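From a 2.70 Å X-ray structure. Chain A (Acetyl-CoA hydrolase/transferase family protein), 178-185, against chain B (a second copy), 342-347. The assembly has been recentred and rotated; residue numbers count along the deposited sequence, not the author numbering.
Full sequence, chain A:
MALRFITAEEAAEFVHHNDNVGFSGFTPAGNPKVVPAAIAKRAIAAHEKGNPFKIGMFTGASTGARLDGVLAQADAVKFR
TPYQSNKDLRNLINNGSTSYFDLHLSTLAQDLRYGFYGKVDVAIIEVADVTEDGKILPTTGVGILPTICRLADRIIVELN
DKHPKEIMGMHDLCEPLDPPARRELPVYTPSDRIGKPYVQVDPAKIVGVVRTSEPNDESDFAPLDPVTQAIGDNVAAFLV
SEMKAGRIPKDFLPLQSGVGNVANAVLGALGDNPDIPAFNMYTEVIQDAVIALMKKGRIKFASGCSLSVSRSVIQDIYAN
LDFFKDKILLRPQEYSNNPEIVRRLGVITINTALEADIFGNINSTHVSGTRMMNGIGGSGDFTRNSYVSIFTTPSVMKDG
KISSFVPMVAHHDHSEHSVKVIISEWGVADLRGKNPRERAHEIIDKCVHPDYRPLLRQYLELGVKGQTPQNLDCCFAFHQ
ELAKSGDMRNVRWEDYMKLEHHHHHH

Chain A 178-185: DPPARREL
Chain B 342-347: VRRLGV

The chain A stretch is irregular, with a cis peptide bond before Pro A180 and a turn closed by Ala A181 N to Asp A178 O (2.9 Å). Chain B contributes the end of a helix, residues 342-345, after which Gly B346 takes positive phi (71/43) and Val B347 N donates a hydrogen bond to Val B342 O (3.1 Å). In register, Pro A179 faces Gly B346 (CA-CA 5.4 Å) and Arg A182 faces Arg B344 (CA-CA 5.8 Å).

No hydrogen bond or salt bridge crosses between the stretches; the approaches listed here are packing contacts. Pro A179, C-gamma endo, points toward the helix end: its CB lies 3.3 Å from Leu B345 O, and its CG 3.8 Å from Gly B346 CA. An ideal CB on Gly B346 would sit 2.6 Å from Pro A179 CG, a clash.

Arg B344 (t, t, m; chi4 149°) is the residue most covered by the other stretch, 112 Å². Its CG approaches Arg A182 O at 3.4 Å, its NE lies 3.5 Å from Arg A183 O, and Glu A184 (chi1 p, chi2 m) lays its CB over one guanidinium face, 3.3 Å from Arg B344 NH2.

The CA-to-CB bond of Arg A182 (t, t, m; chi4 170°) points toward the chain B stretch, and its guanidinium is paired within chain A: Arg A182 NH1 forms a salt bridge with Asp A178 OD2 (2.7 Å), while NH2 stays 3.7 Å from Arg B343 O.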

# COMPACT_ATOMS: atom_id res chain seq x y z
N ASP A 178 18.44 10.40 4.16
CA ASP A 178 17.85 9.11 4.48
C ASP A 178 17.74 8.95 5.99
O ASP A 178 18.44 9.60 6.76
CB ASP A 178 18.70 8.00 3.87
CG ASP A 178 18.63 7.99 2.35
OD1 ASP A 178 19.66 7.68 1.70
OD2 ASP A 178 17.55 8.29 1.81
N PRO A 179 16.82 8.08 6.44
CA PRO A 179 16.69 7.90 7.89
C PRO A 179 18.01 7.56 8.57
O PRO A 179 18.88 6.92 7.98
CB PRO A 179 15.63 6.80 8.03
CG PRO A 179 15.61 6.13 6.69
CD PRO A 179 15.85 7.24 5.71
N PRO A 180 18.17 7.98 9.83
CA PRO A 180 17.19 8.72 10.61
C PRO A 180 17.23 10.24 10.42
O PRO A 180 16.73 10.97 11.27
CB PRO A 180 17.55 8.33 12.03
CG PRO A 180 19.06 8.35 11.97
CD PRO A 180 19.35 7.65 10.65
N ALA A 181 17.80 10.71 9.32
CA ALA A 181 17.93 12.14 9.08
C ALA A 181 16.97 12.78 8.07
O ALA A 181 17.06 13.96 7.78
CB ALA A 181 19.36 12.45 8.65
N ARG A 182 16.03 12.00 7.56
CA ARG A 182 15.12 12.55 6.56
C ARG A 182 14.16 13.60 7.08
O ARG A 182 13.60 13.47 8.16
CB ARG A 182 14.34 11.42 5.89
CG ARG A 182 13.54 11.90 4.69
CD ARG A 182 13.01 10.72 3.90
NE ARG A 182 14.07 9.93 3.29
CZ ARG A 182 13.87 8.74 2.72
NH1 ARG A 182 14.90 8.08 2.18
NH2 ARG A 182 12.65 8.20 2.68
N ARG A 183 13.99 14.66 6.28
CA ARG A 183 13.08 15.75 6.59
C ARG A 183 11.86 15.56 5.68
O ARG A 183 11.78 14.60 4.93
CB ARG A 183 13.74 17.09 6.29
CG ARG A 183 15.05 17.32 7.03
CD ARG A 183 14.85 17.33 8.52
NE ARG A 183 14.03 18.44 8.97
CZ ARG A 183 13.65 18.62 10.23
NH1 ARG A 183 14.02 17.76 11.17
NH2 ARG A 183 12.91 19.68 10.57
N GLU A 184 10.91 16.48 5.74
CA GLU A 184 9.73 16.35 4.90
C GLU A 184 10.06 16.74 3.46
O GLU A 184 11.05 17.42 3.21
CB GLU A 184 8.58 17.22 5.45
CG GLU A 184 8.62 18.70 5.07
CD GLU A 184 9.75 19.49 5.71
OE1 GLU A 184 10.33 19.02 6.72
OE2 GLU A 184 10.06 20.59 5.20
N LEU A 185 9.23 16.29 2.53
CA LEU A 185 9.41 16.62 1.11
C LEU A 185 8.47 17.81 0.91
O LEU A 185 7.27 17.64 0.74
CB LEU A 185 8.98 15.43 0.25
CG LEU A 185 9.46 14.06 0.73
CD1 LEU A 185 8.88 13.01 -0.17
CD2 LEU A 185 10.97 14.00 0.74
N VAL B 342 6.01 7.04 8.84
CA VAL B 342 6.62 5.72 8.80
C VAL B 342 7.77 5.67 7.81
O VAL B 342 8.88 5.26 8.15
CB VAL B 342 5.57 4.66 8.43
CG1 VAL B 342 6.21 3.29 8.28
CG2 VAL B 342 4.49 4.62 9.50
N ARG B 343 7.52 6.10 6.57
CA ARG B 343 8.55 6.08 5.54
C ARG B 343 9.68 7.07 5.80
O ARG B 343 10.85 6.76 5.54
CB ARG B 343 7.92 6.32 4.16
CG ARG B 343 8.91 6.19 3.01
CD ARG B 343 8.21 5.86 1.70
NE ARG B 343 9.03 6.24 0.56
CZ ARG B 343 8.75 5.97 -0.71
NH1 ARG B 343 7.65 5.30 -1.02
NH2 ARG B 343 9.57 6.38 -1.67
N ARG B 344 9.36 8.24 6.32
CA ARG B 344 10.39 9.23 6.60
C ARG B 344 11.35 8.75 7.68
O ARG B 344 12.58 8.87 7.54
CB ARG B 344 9.76 10.55 7.03
CG ARG B 344 10.78 11.63 7.41
CD ARG B 344 10.08 12.89 7.88
NE ARG B 344 9.11 13.37 6.90
CZ ARG B 344 7.99 14.03 7.21
NH1 ARG B 344 7.70 14.30 8.47
NH2 ARG B 344 7.16 14.40 6.25
N LEU B 345 10.80 8.22 8.77
CA LEU B 345 11.62 7.76 9.88
C LEU B 345 12.34 6.45 9.57
O LEU B 345 13.29 6.08 10.27
CB LEU B 345 10.78 7.58 11.14
CG LEU B 345 9.90 8.71 11.69
CD1 LEU B 345 9.34 8.26 13.03
CD2 LEU B 345 10.68 9.99 11.86
N GLY B 346 11.89 5.75 8.54
CA GLY B 346 12.50 4.48 8.20
C GLY B 346 12.14 3.45 9.25
O GLY B 346 12.99 2.67 9.71
N VAL B 347 10.87 3.45 9.65
CA VAL B 347 10.37 2.52 10.65
C VAL B 347 10.49 1.08 10.17
O VAL B 347 10.08 0.76 9.05
CB VAL B 347 8.89 2.80 11.00
CG1 VAL B 347 8.41 1.86 12.10
CG2 VAL B 347 8.73 4.23 11.45